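Local atomic coordinates of glycerate dehydrogenase/glyoxylate reductase (Thermus thermophilus, PDB entry 2CUK), a protein that probably catalyses the NAD(P)H-dependent reduction of glyoxylate and hydroxypyruvate, as a member of the D-isomer specific 2-hydroxyacid dehydrogenase family. Residues I69-S73 with V74-H78; L185-E188 with E189-K192; F217-K220 with R221-L225. All coordinates share one frame; numbering follows the deposited sequence.

Contact 1 (I69-S73 with V74-H78); sequences IACYS and VGVDH
The carbonyl oxygen of G75 is gripped by two side chains, S73 from just before it in the chain and H78 from just after. The stronger hold is the hydroxyl: S73 OG donates to G75 O over 2.9 Å, lying in the carbonyl plane with a C=O...donor angle of 157°. H78 NE2 adds a weak, bent hydrogen bond to the same G75 O at 3.5 Å. With chi1 at 58°, S73 OG sits between its own backbone N and carbonyl carbon, which turns the hydroxyl forward, across the bend, to G75 O. The hydroxyl also stands near the plane of the imidazole, at its edge, with S73 OG 3.6 Å from H78 NE2. Replacing S73 by an alanine would probably leave G75 O with the weak imidazole bond as its remaining hold here, and H78 without its neighbour at the NE2 edge.

This is the loop that leaves strand 68-70 of the parallel sheet in the flavodoxin-like, substrate-binding domain and leads to helix 81-85; in relatives the equivalent loop borders the cleft between the two domains. Y72 centres an inverse gamma turn at the start of the bend. Beside the hydroxyl and imidazole, C71 SG touches V76 CG1 at 4.0 Å, the apolar part of the contact. The same sulfur approaches the imidazole obliquely, 5.0 Å from the centroid of the H78 ring. H78 ND1 is hydrogen-bonded to D53 O, and this firm bond with the weak one at NE2 probably limits the turning of the ring. Y72 turns away from the bend and packs on helix 283-301, its OH hydrogen-bonded to R286 O, and reaches P134 of the second subunit.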
loop_
_atom_site.group_PDB
_atom_site.type_symbol
_atom_site.label_atom_id
_atom_site.label_comp_id
_atom_site.label_asym_id
_atom_site.label_seq_id
_atom_site.Cartn_x
_atom_site.Cartn_y
_atom_site.Cartn_z
ATOM N N ILE A 69 -4.411 -27.941 23.194
ATOM C CA ILE A 69 -3.515 -27.419 22.179
ATOM C C ILE A 69 -4.188 -26.132 21.707
ATOM O O ILE A 69 -5.113 -26.167 20.893
ATOM C CB ILE A 69 -3.371 -28.388 20.984
ATOM C CG1 ILE A 69 -2.752 -29.709 21.451
ATOM C CG2 ILE A 69 -2.500 -27.755 19.903
ATOM C CD1 ILE A 69 -2.639 -30.747 20.353
ATOM N N ALA A 70 -3.750 -25.002 22.256
ATOM C CA ALA A 70 -4.307 -23.706 21.889
ATOM C C ALA A 70 -3.447 -23.111 20.784
ATOM O O ALA A 70 -2.417 -22.481 21.044
ATOM C CB ALA A 70 -4.336 -22.778 23.102
ATOM N N CYS A 71 -3.879 -23.321 19.548
ATOM C CA CYS A 71 -3.158 -22.838 18.380
ATOM C C CYS A 71 -3.046 -21.330 18.262
ATOM O O CYS A 71 -4.020 -20.604 18.448
ATOM C CB CYS A 71 -3.805 -23.377 17.103
ATOM S SG CYS A 71 -3.712 -25.162 16.949
ATOM N N TYR A 72 -1.840 -20.874 17.941
ATOM C CA TYR A 72 -1.577 -19.460 17.742
ATOM C C TYR A 72 -1.739 -19.267 16.235
ATOM O O TYR A 72 -0.768 -19.024 15.520
ATOM C CB TYR A 72 -0.144 -19.116 18.178
ATOM C CG TYR A 72 0.191 -17.639 18.100
ATOM C CD1 TYR A 72 -0.395 -16.722 18.972
ATOM C CD2 TYR A 72 1.074 -17.155 17.133
ATOM C CE1 TYR A 72 -0.113 -15.355 18.884
ATOM C CE2 TYR A 72 1.361 -15.788 17.029
ATOM C CZ TYR A 72 0.765 -14.897 17.905
ATOM O OH TYR A 72 1.035 -13.549 17.793
ATOM N N SER A 73 -2.977 -19.411 15.765
ATOM C CA SER A 73 -3.314 -19.274 14.351
ATOM C C SER A 73 -4.787 -19.620 14.137
ATOM O O SER A 73 -5.432 -20.173 15.029
ATOM C CB SER A 73 -2.453 -20.215 13.504
ATOM O OG SER A 73 -2.626 -21.570 13.899
ATOM N N VAL A 74 -5.315 -19.280 12.963
ATOM C CA VAL A 74 -6.702 -19.589 12.633
ATOM C C VAL A 74 -6.740 -20.973 11.985
ATOM O O VAL A 74 -7.640 -21.771 12.249
ATOM C CB VAL A 74 -7.319 -18.539 11.664
ATOM C CG1 VAL A 74 -6.474 -18.412 10.405
ATOM C CG2 VAL A 74 -8.743 -18.946 11.302
ATOM N N GLY A 75 -5.747 -21.256 11.147
ATOM C CA GLY A 75 -5.678 -22.551 10.497
ATOM C C GLY A 75 -5.138 -23.596 11.455
ATOM O O GLY A 75 -4.404 -23.261 12.388
ATOM N N VAL A 76 -5.496 -24.859 11.234
ATOM C CA VAL A 76 -5.039 -25.946 12.095
ATOM C C VAL A 76 -4.633 -27.202 11.316
ATOM O O VAL A 76 -4.666 -28.311 11.854
ATOM C CB VAL A 76 -6.134 -26.338 13.107
ATOM C CG1 VAL A 76 -6.411 -25.176 14.049
ATOM C CG2 VAL A 76 -7.405 -26.735 12.368
ATOM N N ASP A 77 -4.240 -27.026 10.058
ATOM C CA ASP A 77 -3.847 -28.157 9.219
ATOM C C ASP A 77 -2.564 -28.836 9.688
ATOM O O ASP A 77 -2.235 -29.932 9.238
ATOM C CB ASP A 77 -3.670 -27.704 7.768
ATOM C CG ASP A 77 -4.868 -26.937 7.246
ATOM O OD1 ASP A 77 -5.059 -25.773 7.666
ATOM O OD2 ASP A 77 -5.622 -27.499 6.424
ATOM N N HIS A 78 -1.843 -28.183 10.593
ATOM C CA HIS A 78 -0.586 -28.722 11.108
ATOM C C HIS A 78 -0.790 -29.560 12.364
ATOM O O HIS A 78 0.174 -30.036 12.969
ATOM C CB HIS A 78 0.376 -27.576 11.410
ATOM C CG HIS A 78 -0.223 -26.502 12.260
ATOM N ND1 HIS A 78 0.140 -26.298 13.572
ATOM C CD2 HIS A 78 -1.185 -25.587 11.990
ATOM C CE1 HIS A 78 -0.570 -25.305 14.075
ATOM N NE2 HIS A 78 -1.382 -24.856 13.136
#

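Contact 2 (L185-E188 with E189-K192); sequences LSLE and ELLK
E189 lies across L185, the two side chains meeting at about a right angle. E189 CB starts 3.6 Å from S186 OG. Its CG, anti to the backbone N (chi1 175°), is carried out over the leucine, where E189 CG is 4.0 Å from L185 CD1. Further out CD passes L185 CD2, and at the tip E189 OE1 comes within 3.4 Å of the same L185 CD2. A water that accepts from S186 N lies beside OE1, modelled too close to it for that bond to be trusted.

S186 is the N-cap of helix 187-193. Its hydroxyl S186 OG accepts from E189 N over 3.1 Å in an almost straight bond (173°). The glutamate thus sits where a capping box would return a bond to the serine's N; a water may stand in for that link. Behind the cap the first helical turns close: L190 N donates to S186 O, L191 N to L187 O and K192 N to E188 O.

On the inner face, L187 CD1 packs against L191 CG at 3.9 Å and L190 CD2 at 4.2 Å. L187 and L190 face the sheet of the NAD-binding Rossmann domain: L190 touches V150 and V171, while L187 reaches V150 and H173. L191 turns to R215 of helix 213-216. At the start of the helix the serine hydroxyl satisfies the amide of E189. The negative charges of E188 and E189, near this N-terminal end, are probably favoured by the helix dipole.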
loop_
_atom_site.group_PDB
_atom_site.type_symbol
_atom_site.label_atom_id
_atom_site.label_comp_id
_atom_site.label_asym_id
_atom_site.label_seq_id
_atom_site.Cartn_x
_atom_site.Cartn_y
_atom_site.Cartn_z
ATOM N N LEU A 185 -19.991 -15.355 -9.782
ATOM C CA LEU A 185 -19.604 -15.945 -11.061
ATOM C C LEU A 185 -18.923 -17.299 -10.916
ATOM O O LEU A 185 -18.478 -17.676 -9.833
ATOM C CB LEU A 185 -18.647 -14.994 -11.801
ATOM C CG LEU A 185 -19.049 -13.522 -11.929
ATOM C CD1 LEU A 185 -17.899 -12.709 -12.530
ATOM C CD2 LEU A 185 -20.297 -13.405 -12.789
ATOM N N SER A 186 -18.853 -18.035 -12.021
ATOM C CA SER A 186 -18.165 -19.318 -12.028
ATOM C C SER A 186 -16.692 -18.913 -12.053
ATOM O O SER A 186 -16.374 -17.771 -12.395
ATOM C CB SER A 186 -18.499 -20.102 -13.298
ATOM O OG SER A 186 -18.000 -19.430 -14.446
ATOM N N LEU A 187 -15.794 -19.824 -11.700
ATOM C CA LEU A 187 -14.372 -19.492 -11.711
ATOM C C LEU A 187 -13.952 -19.072 -13.115
ATOM O O LEU A 187 -13.196 -18.118 -13.292
ATOM C CB LEU A 187 -13.533 -20.687 -11.254
ATOM C CG LEU A 187 -12.014 -20.474 -11.270
ATOM C CD1 LEU A 187 -11.645 -19.253 -10.439
ATOM C CD2 LEU A 187 -11.326 -21.711 -10.735
ATOM N N GLU A 188 -14.469 -19.781 -14.112
ATOM C CA GLU A 188 -14.158 -19.497 -15.507
ATOM C C GLU A 188 -14.515 -18.068 -15.924
ATOM O O GLU A 188 -13.685 -17.363 -16.496
ATOM C CB GLU A 188 -14.884 -20.500 -16.414
ATOM C CG GLU A 188 -14.499 -21.967 -16.185
ATOM C CD GLU A 188 -14.811 -22.475 -14.778
ATOM O OE1 GLU A 188 -15.939 -22.248 -14.284
ATOM O OE2 GLU A 188 -13.926 -23.118 -14.168
ATOM N N GLU A 189 -15.744 -17.633 -15.651
ATOM C CA GLU A 189 -16.120 -16.261 -16.000
ATOM C C GLU A 189 -15.358 -15.210 -15.174
ATOM O O GLU A 189 -15.028 -14.132 -15.648
ATOM C CB GLU A 189 -17.634 -16.082 -15.833
ATOM C CG GLU A 189 -18.073 -14.632 -16.065
ATOM C CD GLU A 189 -19.557 -14.566 -16.363
ATOM O OE1 GLU A 189 -20.324 -15.234 -15.679
ATOM O OE2 GLU A 189 -19.944 -13.767 -17.217
ATOM N N LEU A 190 -15.104 -15.529 -13.890
ATOM C CA LEU A 190 -14.363 -14.546 -13.104
ATOM C C LEU A 190 -12.971 -14.277 -13.687
ATOM O O LEU A 190 -12.531 -13.142 -13.816
ATOM C CB LEU A 190 -14.236 -15.075 -11.675
ATOM C CG LEU A 190 -13.253 -14.257 -10.834
ATOM C CD1 LEU A 190 -13.911 -13.657 -9.589
ATOM C CD2 LEU A 190 -12.068 -15.084 -10.335
ATOM N N LEU A 191 -12.252 -15.371 -14.017
ATOM C CA LEU A 191 -10.914 -15.209 -14.576
ATOM C C LEU A 191 -10.960 -14.418 -15.878
ATOM O O LEU A 191 -10.032 -13.707 -16.242
ATOM C CB LEU A 191 -10.328 -16.601 -14.847
ATOM C CG LEU A 191 -10.184 -17.452 -13.585
ATOM C CD1 LEU A 191 -9.593 -18.830 -13.887
ATOM C CD2 LEU A 191 -9.263 -16.812 -12.547
ATOM N N LYS A 192 -12.063 -14.548 -16.601
ATOM C CA LYS A 192 -12.227 -13.884 -17.883
ATOM C C LYS A 192 -12.521 -12.390 -17.783
ATOM O O LYS A 192 -12.008 -11.601 -18.573
ATOM C CB LYS A 192 -13.351 -14.573 -18.663
ATOM C CG LYS A 192 -13.745 -13.896 -19.963
ATOM C CD LYS A 192 -14.921 -14.623 -20.607
ATOM C CE LYS A 192 -15.360 -13.950 -21.892
ATOM N NZ LYS A 192 -14.262 -13.915 -22.896
HETATM O O HOH W 1 -20.644 -17.134 -14.230
#

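Contact 3 (F217-K220 with R221-L225); sequences FAMK and RGAIL
The chain turns through a type II beta turn from K220 to A223, closed by a weak, bent hydrogen bond of 3.0 Å (133° at the hydrogen) from A223 N to K220 O, with G222 in the third position, where a CB would be jammed against the carbonyl O of R221.

Inside the bend, A223 points its methyl back at the residues before the turn. Its CB lies against K220 O and meets the aliphatic stem of the lysine: with CG between its backbone N and carbonyl carbon (chi1 56°), K220 places CG 4.0 Å from A223 CB. M219, the residue before the lysine, sends its side chain toward the strand. Its chain runs out extended as far as the sulfur and then folds at the last torsion (chi3 58°), which swings CE across to the start of strand 224-227. There the methyl meets three residues in a row: M219 CE is 3.9 Å from A223 CB, 3.7 Å from I224 O and 4.2 Å from L225 CB.

The turn carries the chain from helix 213-216 into strand 224-227, one of the inner strands of the parallel sheet of the NAD-binding Rossmann domain. M219 O accepts from H246, and I224 pairs through its backbone with D195, just before strand 196-199, and with V197 on it. The rest of the K220 side chain leads off from the turn, and its NZ forms a salt bridge with D195. The lysine is therefore split in its chemistry: its stem lies against A223, while its charge is matched by D195, and the methionine methyl packs on A223 CB and L225 CB while lying beside I224 O.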
loop_
_atom_site.group_PDB
_atom_site.type_symbol
_atom_site.label_atom_id
_atom_site.label_comp_id
_atom_site.label_asym_id
_atom_site.label_seq_id
_atom_site.Cartn_x
_atom_site.Cartn_y
_atom_site.Cartn_z
ATOM N N PHE A 217 -3.121 -18.228 -17.699
ATOM C CA PHE A 217 -3.162 -17.674 -19.045
ATOM C C PHE A 217 -4.593 -17.436 -19.514
ATOM O O PHE A 217 -4.817 -16.883 -20.587
ATOM C CB PHE A 217 -2.406 -18.587 -20.011
ATOM C CG PHE A 217 -0.913 -18.438 -19.926
ATOM C CD1 PHE A 217 -0.283 -17.334 -20.490
ATOM C CD2 PHE A 217 -0.141 -19.384 -19.261
ATOM C CE1 PHE A 217 1.103 -17.169 -20.395
ATOM C CE2 PHE A 217 1.248 -19.233 -19.156
ATOM C CZ PHE A 217 1.871 -18.121 -19.726
ATOM N N ALA A 218 -5.565 -17.843 -18.700
ATOM C CA ALA A 218 -6.970 -17.623 -19.028
ATOM C C ALA A 218 -7.331 -16.237 -18.503
ATOM O O ALA A 218 -8.305 -15.627 -18.935
ATOM C CB ALA A 218 -7.854 -18.682 -18.375
ATOM N N MET A 219 -6.541 -15.744 -17.554
ATOM C CA MET A 219 -6.773 -14.414 -17.003
ATOM C C MET A 219 -6.512 -13.406 -18.125
ATOM O O MET A 219 -5.803 -13.714 -19.085
ATOM C CB MET A 219 -5.834 -14.170 -15.814
ATOM C CG MET A 219 -6.221 -14.962 -14.566
ATOM S SD MET A 219 -5.092 -14.757 -13.167
ATOM C CE MET A 219 -5.181 -12.946 -12.924
ATOM N N LYS A 220 -7.080 -12.212 -18.034
ATOM C CA LYS A 220 -6.833 -11.297 -19.141
ATOM C C LYS A 220 -5.397 -10.771 -19.165
ATOM O O LYS A 220 -4.716 -10.693 -18.158
ATOM C CB LYS A 220 -7.894 -10.145 -19.258
ATOM C CG LYS A 220 -8.091 -9.276 -18.001
ATOM C CD LYS A 220 -9.568 -8.814 -17.794
ATOM C CE LYS A 220 -9.806 -7.350 -18.221
ATOM N NZ LYS A 220 -11.223 -6.967 -18.126
ATOM N N ARG A 221 -4.918 -10.494 -20.378
ATOM C CA ARG A 221 -3.558 -9.992 -20.538
ATOM C C ARG A 221 -3.601 -8.633 -19.850
ATOM O O ARG A 221 -4.522 -7.844 -20.082
ATOM C CB ARG A 221 -3.191 -9.831 -22.022
ATOM C CG ARG A 221 -1.740 -9.380 -22.256
ATOM C CD ARG A 221 -1.423 -9.161 -23.739
ATOM N NE ARG A 221 -0.083 -8.602 -23.928
ATOM C CZ ARG A 221 1.036 -9.314 -24.062
ATOM N NH1 ARG A 221 1.005 -10.642 -24.042
ATOM N NH2 ARG A 221 2.199 -8.688 -24.196
ATOM N N GLY A 222 -2.626 -8.370 -18.987
ATOM C CA GLY A 222 -2.614 -7.110 -18.268
ATOM C C GLY A 222 -3.323 -7.198 -16.924
ATOM O O GLY A 222 -3.561 -6.177 -16.279
ATOM N N ALA A 223 -3.663 -8.413 -16.500
ATOM C CA ALA A 223 -4.338 -8.617 -15.220
ATOM C C ALA A 223 -3.316 -8.763 -14.093
ATOM O O ALA A 223 -2.138 -8.988 -14.344
ATOM C CB ALA A 223 -5.219 -9.862 -15.279
ATOM N N ILE A 224 -3.783 -8.624 -12.856
ATOM C CA ILE A 224 -2.932 -8.761 -11.679
ATOM C C ILE A 224 -3.440 -9.914 -10.812
ATOM O O ILE A 224 -4.645 -10.058 -10.607
ATOM C CB ILE A 224 -2.952 -7.490 -10.800
ATOM C CG1 ILE A 224 -2.331 -6.311 -11.553
ATOM C CG2 ILE A 224 -2.196 -7.756 -9.496
ATOM C CD1 ILE A 224 -2.452 -4.986 -10.808
ATOM N N LEU A 225 -2.517 -10.729 -10.311
ATOM C CA LEU A 225 -2.867 -11.842 -9.435
ATOM C C LEU A 225 -2.380 -11.556 -8.019
ATOM O O LEU A 225 -1.231 -11.164 -7.820
ATOM C CB LEU A 225 -2.220 -13.143 -9.916
ATOM C CG LEU A 225 -2.388 -14.327 -8.953
ATOM C CD1 LEU A 225 -3.847 -14.778 -8.925
ATOM C CD2 LEU A 225 -1.492 -15.476 -9.390
#

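In the fold
From the N terminus the chain first forms contact 1, a bend closed within the loop between strand 68-70 and helix 81-85 of the first domain. It then passes to the NAD-binding domain, where contact 2 starts helix 187-193 ahead of strand 196-199, and contact 3 turns the chain from helix 213-216 into strand 224-227. The three follow in series; none nests in or crosses another. Contact 1 stands apart, with nearest atoms about 19 Å from contact 2 and about 20 Å from contact 3. Contacts 2 and 3 touch, L191 packing on M219 and the backbone of K192 on K220, which joins the helix to the turn beside the same sheet.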